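Local coordinates for protein alpha-1,3-glucanase (Paenibacillus glycanilyticus, PDB 6K0P) that probably hydrolyses alpha-1,3-linked glucan through a family 87 glycoside hydrolase catalytic domain, here with nigerose bound, at residues 320-331 against 344-355. The protein carries 1 engineered substitution. Residues are numbered along the deposited sequence; the frame is centred on the assembly and turned at random.
Sequences FKNNRIKNTFAA and IDNNYARGTGDD. Engineered in segment 320-331: Ala331 (natural residue Asp).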
loop_
_atom_site.group_PDB
_atom_site.type_symbol
_atom_site.label_atom_id
_atom_site.label_comp_id
_atom_site.label_asym_id
_atom_site.label_seq_id
_atom_site.Cartn_x
_atom_site.Cartn_y
_atom_site.Cartn_z
ATOM N N PHE A 320 13.326 -6.972 -2.687
ATOM C CA PHE A 320 11.926 -7.338 -2.496
ATOM C C PHE A 320 11.284 -7.223 -3.870
ATOM O O PHE A 320 11.178 -6.121 -4.409
ATOM C CB PHE A 320 11.256 -6.383 -1.508
ATOM C CG PHE A 320 11.614 -6.647 -0.075
ATOM C CD1 PHE A 320 12.840 -6.234 0.431
ATOM C CD2 PHE A 320 10.737 -7.321 0.768
ATOM C CE1 PHE A 320 13.181 -6.480 1.757
ATOM C CE2 PHE A 320 11.073 -7.569 2.097
ATOM C CZ PHE A 320 12.295 -7.148 2.589
ATOM N N LYS A 321 10.866 -8.353 -4.439
ATOM C CA LYS A 321 10.415 -8.381 -5.823
ATOM C C LYS A 321 9.181 -9.258 -5.964
ATOM O O LYS A 321 9.102 -10.326 -5.355
ATOM C CB LYS A 321 11.543 -8.905 -6.734
ATOM C CG LYS A 321 11.237 -9.013 -8.213
ATOM C CD LYS A 321 12.435 -9.661 -8.915
ATOM C CE LYS A 321 12.254 -9.700 -10.421
ATOM N NZ LYS A 321 13.408 -10.367 -11.080
ATOM N N ASN A 322 8.217 -8.796 -6.762
ATOM C CA ASN A 322 7.042 -9.590 -7.163
ATOM C C ASN A 322 6.128 -9.945 -5.991
ATOM O O ASN A 322 5.397 -10.938 -6.052
ATOM C CB ASN A 322 7.425 -10.859 -7.938
ATOM C CG ASN A 322 8.196 -10.562 -9.203
ATOM O OD1 ASN A 322 8.147 -9.454 -9.743
ATOM N ND2 ASN A 322 8.913 -11.566 -9.691
ATOM N N ASN A 323 6.135 -9.143 -4.929
ATOM C CA ASN A 323 5.361 -9.458 -3.740
ATOM C C ASN A 323 4.005 -8.763 -3.768
ATOM O O ASN A 323 3.797 -7.774 -4.479
ATOM C CB ASN A 323 6.117 -9.052 -2.473
ATOM C CG ASN A 323 7.456 -9.754 -2.355
ATOM O OD1 ASN A 323 7.518 -10.974 -2.335
ATOM N ND2 ASN A 323 8.540 -8.983 -2.300
ATOM N N ARG A 324 3.086 -9.292 -2.958
ATOM C CA ARG A 324 1.760 -8.715 -2.749
ATOM C C ARG A 324 1.617 -8.449 -1.265
ATOM O O ARG A 324 1.760 -9.370 -0.456
ATOM C CB ARG A 324 0.658 -9.688 -3.178
ATOM C CG ARG A 324 0.944 -10.404 -4.460
ATOM C CD ARG A 324 -0.106 -11.458 -4.760
ATOM N NE ARG A 324 0.370 -12.259 -5.870
ATOM C CZ ARG A 324 -0.402 -12.984 -6.664
ATOM N NH1 ARG A 324 -1.710 -13.027 -6.458
ATOM N NH2 ARG A 324 0.147 -13.668 -7.666
ATOM N N ILE A 325 1.341 -7.199 -0.910
ATOM C CA ILE A 325 1.207 -6.778 0.479
ATOM C C ILE A 325 -0.201 -6.227 0.608
ATOM O O ILE A 325 -0.496 -5.160 0.066
ATOM C CB ILE A 325 2.228 -5.693 0.832
ATOM C CG1 ILE A 325 3.639 -6.148 0.465
ATOM C CG2 ILE A 325 2.116 -5.323 2.308
ATOM C CD1 ILE A 325 4.624 -4.996 0.384
ATOM N N LYS A 326 -1.079 -6.939 1.305
ATOM C CA LYS A 326 -2.472 -6.517 1.347
ATOM C C LYS A 326 -3.009 -6.509 2.768
ATOM O O LYS A 326 -2.716 -7.406 3.564
ATOM C CB LYS A 326 -3.361 -7.392 0.450
ATOM C CG LYS A 326 -3.132 -7.168 -1.053
ATOM C CD LYS A 326 -4.181 -7.906 -1.901
ATOM C CE LYS A 326 -3.709 -9.290 -2.290
ATOM N NZ LYS A 326 -4.809 -10.042 -2.963
ATOM N N ASN A 327 -3.798 -5.477 3.081
ATOM C CA ASN A 327 -4.581 -5.444 4.308
ATOM C C ASN A 327 -3.684 -5.583 5.541
ATOM O O ASN A 327 -3.851 -6.469 6.379
ATOM C CB ASN A 327 -5.711 -6.481 4.247
ATOM C CG ASN A 327 -6.453 -6.429 2.927
ATOM O OD1 ASN A 327 -6.883 -5.355 2.493
ATOM N ND2 ASN A 327 -6.561 -7.575 2.253
ATOM N N THR A 328 -2.705 -4.688 5.620
ATOM C CA THR A 328 -1.830 -4.604 6.784
ATOM C C THR A 328 -2.272 -3.459 7.686
ATOM O O THR A 328 -3.049 -2.578 7.297
ATOM C CB THR A 328 -0.359 -4.408 6.389
ATOM O OG1 THR A 328 -0.208 -3.169 5.682
ATOM C CG2 THR A 328 0.134 -5.544 5.493
ATOM N N PHE A 329 -1.761 -3.469 8.911
ATOM C CA PHE A 329 -2.212 -2.490 9.889
ATOM C C PHE A 329 -1.301 -1.284 10.026
ATOM O O PHE A 329 -1.693 -0.303 10.669
ATOM C CB PHE A 329 -2.544 -3.174 11.220
ATOM C CG PHE A 329 -3.757 -4.043 11.104
ATOM C CD1 PHE A 329 -5.024 -3.508 11.296
ATOM C CD2 PHE A 329 -3.644 -5.357 10.682
ATOM C CE1 PHE A 329 -6.153 -4.287 11.127
ATOM C CE2 PHE A 329 -4.774 -6.147 10.509
ATOM C CZ PHE A 329 -6.026 -5.605 10.732
ATOM N N ALA A 330 -0.128 -1.317 9.398
ATOM C CA ALA A 330 0.711 -0.136 9.255
ATOM C C ALA A 330 1.418 -0.194 7.906
ATOM O O ALA A 330 0.856 -0.721 6.939
ATOM C CB ALA A 330 1.691 0.005 10.426
ATOM N N ALA A 331 2.646 0.321 7.834
ATOM C CA ALA A 331 3.358 0.437 6.565
ATOM C C ALA A 331 3.573 -0.926 5.910
ATOM O O ALA A 331 3.669 -1.954 6.580
ATOM C CB ALA A 331 4.717 1.113 6.793
ATOM N N ILE A 344 13.576 -2.522 -4.477
ATOM C CA ILE A 344 12.171 -2.752 -4.149
ATOM C C ILE A 344 11.421 -2.649 -5.469
ATOM O O ILE A 344 11.064 -1.549 -5.905
ATOM C CB ILE A 344 11.665 -1.724 -3.120
ATOM C CG1 ILE A 344 12.620 -1.642 -1.923
ATOM C CG2 ILE A 344 10.235 -2.046 -2.673
ATOM C CD1 ILE A 344 12.829 -2.939 -1.199
ATOM N N ASP A 345 11.202 -3.785 -6.131
ATOM C CA ASP A 345 10.796 -3.805 -7.529
ATOM C C ASP A 345 9.565 -4.672 -7.739
ATOM O O ASP A 345 9.520 -5.820 -7.287
ATOM C CB ASP A 345 11.929 -4.358 -8.394
ATOM C CG ASP A 345 11.565 -4.412 -9.853
ATOM O OD1 ASP A 345 11.042 -3.404 -10.368
ATOM O OD2 ASP A 345 11.814 -5.455 -10.492
ATOM N N ASN A 346 8.577 -4.132 -8.445
ATOM C CA ASN A 346 7.466 -4.932 -8.945
ATOM C C ASN A 346 6.654 -5.551 -7.814
ATOM O O ASN A 346 6.346 -6.742 -7.823
ATOM C CB ASN A 346 7.915 -5.988 -9.963
ATOM C CG ASN A 346 6.830 -6.294 -10.965
ATOM O OD1 ASN A 346 6.394 -5.407 -11.701
ATOM N ND2 ASN A 346 6.362 -7.541 -10.988
ATOM N N ASN A 347 6.292 -4.716 -6.845
ATOM C CA ASN A 347 5.467 -5.122 -5.720
ATOM C C ASN A 347 4.136 -4.388 -5.775
ATOM O O ASN A 347 4.061 -3.232 -6.203
ATOM C CB ASN A 347 6.161 -4.807 -4.402
ATOM C CG ASN A 347 7.505 -5.498 -4.283
ATOM O OD1 ASN A 347 7.569 -6.711 -4.115
ATOM N ND2 ASN A 347 8.586 -4.732 -4.375
ATOM N N TYR A 348 3.094 -5.077 -5.325
ATOM C CA TYR A 348 1.731 -4.561 -5.317
ATOM C C TYR A 348 1.261 -4.498 -3.875
ATOM O O TYR A 348 1.350 -5.496 -3.149
ATOM C CB TYR A 348 0.806 -5.501 -6.109
ATOM C CG TYR A 348 -0.664 -5.145 -6.016
ATOM C CD1 TYR A 348 -1.459 -5.632 -4.979
ATOM C CD2 TYR A 348 -1.267 -4.345 -6.978
ATOM C CE1 TYR A 348 -2.799 -5.304 -4.883
ATOM C CE2 TYR A 348 -2.610 -4.013 -6.894
ATOM C CZ TYR A 348 -3.371 -4.500 -5.847
ATOM O OH TYR A 348 -4.713 -4.173 -5.753
ATOM N N ALA A 349 0.752 -3.334 -3.466
ATOM C CA ALA A 349 0.190 -3.155 -2.135
ATOM C C ALA A 349 -1.228 -2.626 -2.260
ATOM O O ALA A 349 -1.490 -1.715 -3.050
ATOM C CB ALA A 349 1.013 -2.167 -1.302
ATOM N N ARG A 350 -2.138 -3.206 -1.479
ATOM C CA ARG A 350 -3.497 -2.681 -1.375
ATOM C C ARG A 350 -3.931 -2.783 0.078
ATOM O O ARG A 350 -3.786 -3.839 0.700
ATOM C CB ARG A 350 -4.481 -3.460 -2.260
ATOM C CG ARG A 350 -5.905 -2.897 -2.180
ATOM C CD ARG A 350 -6.848 -3.628 -3.118
ATOM N NE ARG A 350 -7.209 -4.979 -2.669
ATOM C CZ ARG A 350 -7.110 -6.078 -3.418
ATOM N NH1 ARG A 350 -6.632 -6.020 -4.664
ATOM N NH2 ARG A 350 -7.511 -7.245 -2.933
ATOM N N GLY A 351 -4.473 -1.699 0.622
ATOM C CA GLY A 351 -4.962 -1.741 1.987
ATOM C C GLY A 351 -3.918 -1.684 3.085
ATOM O O GLY A 351 -4.150 -2.222 4.176
ATOM N N THR A 352 -2.773 -1.046 2.851
ATOM C CA THR A 352 -1.862 -0.862 3.978
ATOM C C THR A 352 -2.466 0.107 4.997
ATOM O O THR A 352 -3.423 0.837 4.710
ATOM C CB THR A 352 -0.474 -0.399 3.530
ATOM O OG1 THR A 352 -0.552 0.914 2.962
ATOM C CG2 THR A 352 0.129 -1.369 2.509
ATOM N N GLY A 353 -1.909 0.090 6.212
ATOM C CA GLY A 353 -2.453 0.875 7.308
ATOM C C GLY A 353 -1.618 2.096 7.652
ATOM O O GLY A 353 -1.903 2.824 8.613
ATOM N N ASP A 354 -0.557 2.301 6.881
ATOM C CA ASP A 354 0.297 3.490 6.917
ATOM C C ASP A 354 1.004 3.515 5.564
ATOM O O ASP A 354 0.608 2.784 4.648
ATOM C CB ASP A 354 1.233 3.439 8.131
ATOM C CG ASP A 354 1.611 4.821 8.649
ATOM O OD1 ASP A 354 2.257 5.600 7.909
ATOM O OD2 ASP A 354 1.278 5.131 9.811
ATOM N N ASP A 355 2.040 4.353 5.422
ATOM C CA ASP A 355 2.737 4.509 4.143
ATOM C C ASP A 355 2.970 3.147 3.499
ATOM O O ASP A 355 3.577 2.262 4.106
ATOM C CB ASP A 355 4.102 5.173 4.369
ATOM C CG ASP A 355 4.014 6.622 4.818
ATOM O OD1 ASP A 355 3.074 7.354 4.439
ATOM O OD2 ASP A 355 4.947 7.037 5.546
HETATM O O HOH W 1 -8.255 -5.130 0.036
#
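Asn323 and Asn347 lie side by side with their amide planes nearly parallel, 8° apart, asparagines at matching positions of successive coils, as at the turns of right-handed parallel beta-helices of the pectate lyase-like clan. Two successive coils run in parallel here, the axes of 324-326 and 348-350 approaching to 4.7 Å.

An asparagine at such a turn can join one coil to the next through both ends of its amide, and Asn347 illustrates this from CB to tip. CB rests 3.8 Å from Asn323 O; CG stands beside the backbone N (chi1 -59°), which turns the amide across to the preceding coil. There OD1 accepts from Asn323 N at 2.9 Å and, weakly, from Asn323 ND2; the Asn323 amide has its main polar partner at Ile301. ND2 donates almost straight (171°) to Phe320 O, reaching it from above the carbonyl plane, while Asp345 N holds the same oxygen nearly end-on. With the amide cut back to an alanine here, Asn323 N would probably lose its side-chain acceptor and Phe320 O one of its two donors, weakening the join between coils at the turn.

On the flank of Lys326 and Arg350, Lys326 CD lies 3.5 Å from Arg350 NH2, over one guanidinium face; Glu171 forms salt bridges with both residues. At the far end, Ala330 borders a bound glucose and Ala331 is an engineered replacement of aspartate. Ala330 O takes Thr328 OG1 and Gly353 N on opposite faces of its carbonyl plane, the latter at 3.0 Å.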